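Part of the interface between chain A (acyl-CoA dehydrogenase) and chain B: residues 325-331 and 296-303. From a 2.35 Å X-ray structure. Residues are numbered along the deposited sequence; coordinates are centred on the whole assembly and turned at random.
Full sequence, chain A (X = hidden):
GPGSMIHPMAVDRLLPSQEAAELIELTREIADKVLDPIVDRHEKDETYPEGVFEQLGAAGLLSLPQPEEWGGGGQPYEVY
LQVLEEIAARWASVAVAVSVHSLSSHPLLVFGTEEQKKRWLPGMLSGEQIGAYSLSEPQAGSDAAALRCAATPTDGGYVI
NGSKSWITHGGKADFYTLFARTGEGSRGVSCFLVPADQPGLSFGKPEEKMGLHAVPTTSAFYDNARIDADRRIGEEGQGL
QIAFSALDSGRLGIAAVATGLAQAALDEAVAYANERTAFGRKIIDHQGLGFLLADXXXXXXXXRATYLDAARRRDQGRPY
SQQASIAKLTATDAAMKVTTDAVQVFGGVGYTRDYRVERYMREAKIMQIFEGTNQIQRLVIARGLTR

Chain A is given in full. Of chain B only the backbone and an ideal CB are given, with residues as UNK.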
# COMPACT_ATOMS: atom_id res chain seq x y z
N SER A 325 -6.73 18.77 -7.32
CA SER A 325 -6.05 17.57 -7.82
C SER A 325 -5.90 16.48 -6.74
O SER A 325 -6.12 15.28 -6.99
CB SER A 325 -4.66 17.90 -8.39
OG SER A 325 -4.83 18.44 -9.68
N ILE A 326 -5.52 16.93 -5.55
CA ILE A 326 -5.37 16.06 -4.39
C ILE A 326 -6.74 15.43 -4.05
O ILE A 326 -6.84 14.21 -3.90
CB ILE A 326 -4.74 16.86 -3.21
CG1 ILE A 326 -3.26 17.11 -3.50
CG2 ILE A 326 -4.93 16.18 -1.88
CD1 ILE A 326 -2.58 18.04 -2.45
N ALA A 327 -7.79 16.24 -3.99
CA ALA A 327 -9.13 15.69 -3.72
C ALA A 327 -9.59 14.58 -4.70
O ALA A 327 -10.10 13.54 -4.29
CB ALA A 327 -10.19 16.82 -3.64
N LYS A 328 -9.38 14.79 -6.00
CA LYS A 328 -9.81 13.83 -7.04
C LYS A 328 -9.01 12.51 -6.96
O LYS A 328 -9.60 11.44 -6.96
CB LYS A 328 -9.73 14.50 -8.42
CG LYS A 328 -10.38 13.71 -9.55
CD LYS A 328 -9.40 12.72 -10.19
CE LYS A 328 -10.06 12.00 -11.36
NZ LYS A 328 -9.38 10.73 -11.69
N LEU A 329 -7.68 12.61 -6.88
CA LEU A 329 -6.80 11.45 -6.66
C LEU A 329 -7.18 10.63 -5.42
O LEU A 329 -7.35 9.40 -5.50
CB LEU A 329 -5.34 11.90 -6.52
CG LEU A 329 -4.35 10.80 -6.10
CD1 LEU A 329 -4.04 9.90 -7.27
CD2 LEU A 329 -3.07 11.40 -5.60
N THR A 330 -7.29 11.32 -4.28
CA THR A 330 -7.62 10.71 -2.98
C THR A 330 -8.98 10.01 -3.02
O THR A 330 -9.10 8.83 -2.68
CB THR A 330 -7.61 11.84 -1.91
OG1 THR A 330 -6.25 12.24 -1.68
CG2 THR A 330 -8.26 11.44 -0.58
N ALA A 331 -10.01 10.73 -3.46
CA ALA A 331 -11.37 10.21 -3.48
C ALA A 331 -11.60 9.02 -4.44
O ALA A 331 -12.41 8.11 -4.13
CB ALA A 331 -12.36 11.34 -3.77
N UNK B 296 3.49 11.99 -1.06
CA UNK B 296 3.75 12.65 0.24
C UNK B 296 2.85 13.90 0.50
O UNK B 296 2.28 14.07 1.60
CB UNK B 296 5.22 13.07 0.30
N UNK B 297 2.76 14.77 -0.50
CA UNK B 297 2.05 16.05 -0.37
C UNK B 297 0.56 15.81 -0.23
O UNK B 297 -0.11 16.55 0.48
CB UNK B 297 2.33 16.95 -1.57
N UNK B 298 0.04 14.81 -0.95
CA UNK B 298 -1.36 14.44 -0.85
C UNK B 298 -1.68 13.88 0.55
O UNK B 298 -2.78 14.11 1.06
CB UNK B 298 -1.71 13.42 -1.93
N UNK B 299 -0.76 13.10 1.11
CA UNK B 299 -0.93 12.53 2.45
C UNK B 299 -0.92 13.62 3.55
O UNK B 299 -1.72 13.55 4.49
CB UNK B 299 0.18 11.51 2.72
N UNK B 300 -0.03 14.61 3.44
CA UNK B 300 -0.04 15.75 4.38
C UNK B 300 -1.36 16.57 4.35
O UNK B 300 -1.92 16.90 5.40
CB UNK B 300 1.13 16.68 4.06
N UNK B 301 -1.89 16.82 3.15
CA UNK B 301 -3.09 17.62 2.98
C UNK B 301 -4.37 16.87 3.42
O UNK B 301 -5.28 17.46 4.01
CB UNK B 301 -3.21 18.05 1.52
N UNK B 302 -4.42 15.58 3.14
CA UNK B 302 -5.49 14.70 3.67
C UNK B 302 -5.52 14.62 5.22
O UNK B 302 -6.61 14.62 5.85
CB UNK B 302 -5.31 13.29 3.10
N UNK B 303 -4.35 14.50 5.84
CA UNK B 303 -4.29 14.50 7.29
C UNK B 303 -4.75 15.87 7.88
O UNK B 303 -5.43 15.91 8.91
CB UNK B 303 -2.87 14.17 7.74

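Both stretches are helical, and their axes cross nearly at right angles, 92°, with a closest approach of 10.1 Å. Chain A presents Ile326(A), Leu329(A) and Thr330(A) to the crossing. The helical backbone of chain B disfavours glycine and proline throughout but otherwise leaves the choice wide.

Position 296 has nothing of chain A's stretch within 5.5 Å of its ideal CB. This contact sets no preference there. The deposited residue is Met296(B), which makes no contact with the stretch.

At position 297 the CA-to-CB bond points sideways. The ideal CB lies 5.1 Å from Ile326(A) CD1, so a small or a modest apolar residue would suit. It is Ala297(B). Its closest contact is through the backbone, with its O 4.1 Å from Ile326(A) CD1.

Position 298 is the centre of the crossing. The CA of position 298 and Ile326(A) CA are 5.6 Å apart, and the CA-to-CB bond points toward chain A. The ideal CB is already 4.2 Å from Ile326(A) CG2 and 4.4 Å from Leu329(A) CD2. Little depth remains, so a small residue fits best: alanine, perhaps serine. The deposited residue is Ala298(B). Its CB packs against both of those methyl groups, and its CA lies 4.1 Å from Ile326(A) CG2.

Positions 299 and 300 have no neighbour in chain A's stretch near their ideal CB atoms. At 299 the bond points away. Many helix-compatible residues would serve as far as this contact goes. They are Ala299(B) and Val300(B).

At position 301, one turn after 297, the CA-to-CB bond points toward chain A, as at 298. Its ideal CB is 4.0 Å from Ile326(A) CD1, an apolar methyl. A small apolar side chain suits; a longer one would have to turn aside from that methyl. It is Ala301(B), whose CB makes this 4.0 Å contact with Ile326(A) CD1.

Position 302 points sideways, with its ideal CB 5.0 Å from Thr330(A) OG1. Thr330(A) OG1 donates to Ile326(A) O at 3.0 Å, within its own helix. Serine, threonine, alanine or valine would all be reasonable. The deposited residue is Thr302(B), with chi1 in m. Its OG1 likewise donates to its own helix, to Ala298(B) O at 3.0 Å. The two hydroxyls, Thr302(B) OG1 and Thr330(A) OG1, are 3.6 Å apart and make no hydrogen bond to each other. Each gives its proton to a carbonyl four residues back.

Position 303 is out of reach of chain A's stretch, which sets no preference. It is Ala303(B).

Chain B (296-303) MAAAVATA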
# COMPACT_ATOMS: atom_id res chain seq x y z
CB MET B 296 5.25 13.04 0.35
CG MET B 296 6.24 11.84 0.17
SD MET B 296 7.99 12.26 -0.20
CE MET B 296 8.46 13.36 1.15
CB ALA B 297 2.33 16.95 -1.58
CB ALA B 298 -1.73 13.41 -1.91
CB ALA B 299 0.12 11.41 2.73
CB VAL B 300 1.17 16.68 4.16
CG1 VAL B 300 1.08 17.93 5.04
CG2 VAL B 300 2.46 15.89 4.48
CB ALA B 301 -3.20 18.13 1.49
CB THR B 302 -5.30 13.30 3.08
OG1 THR B 302 -5.62 13.33 1.68
CG2 THR B 302 -6.20 12.37 3.70
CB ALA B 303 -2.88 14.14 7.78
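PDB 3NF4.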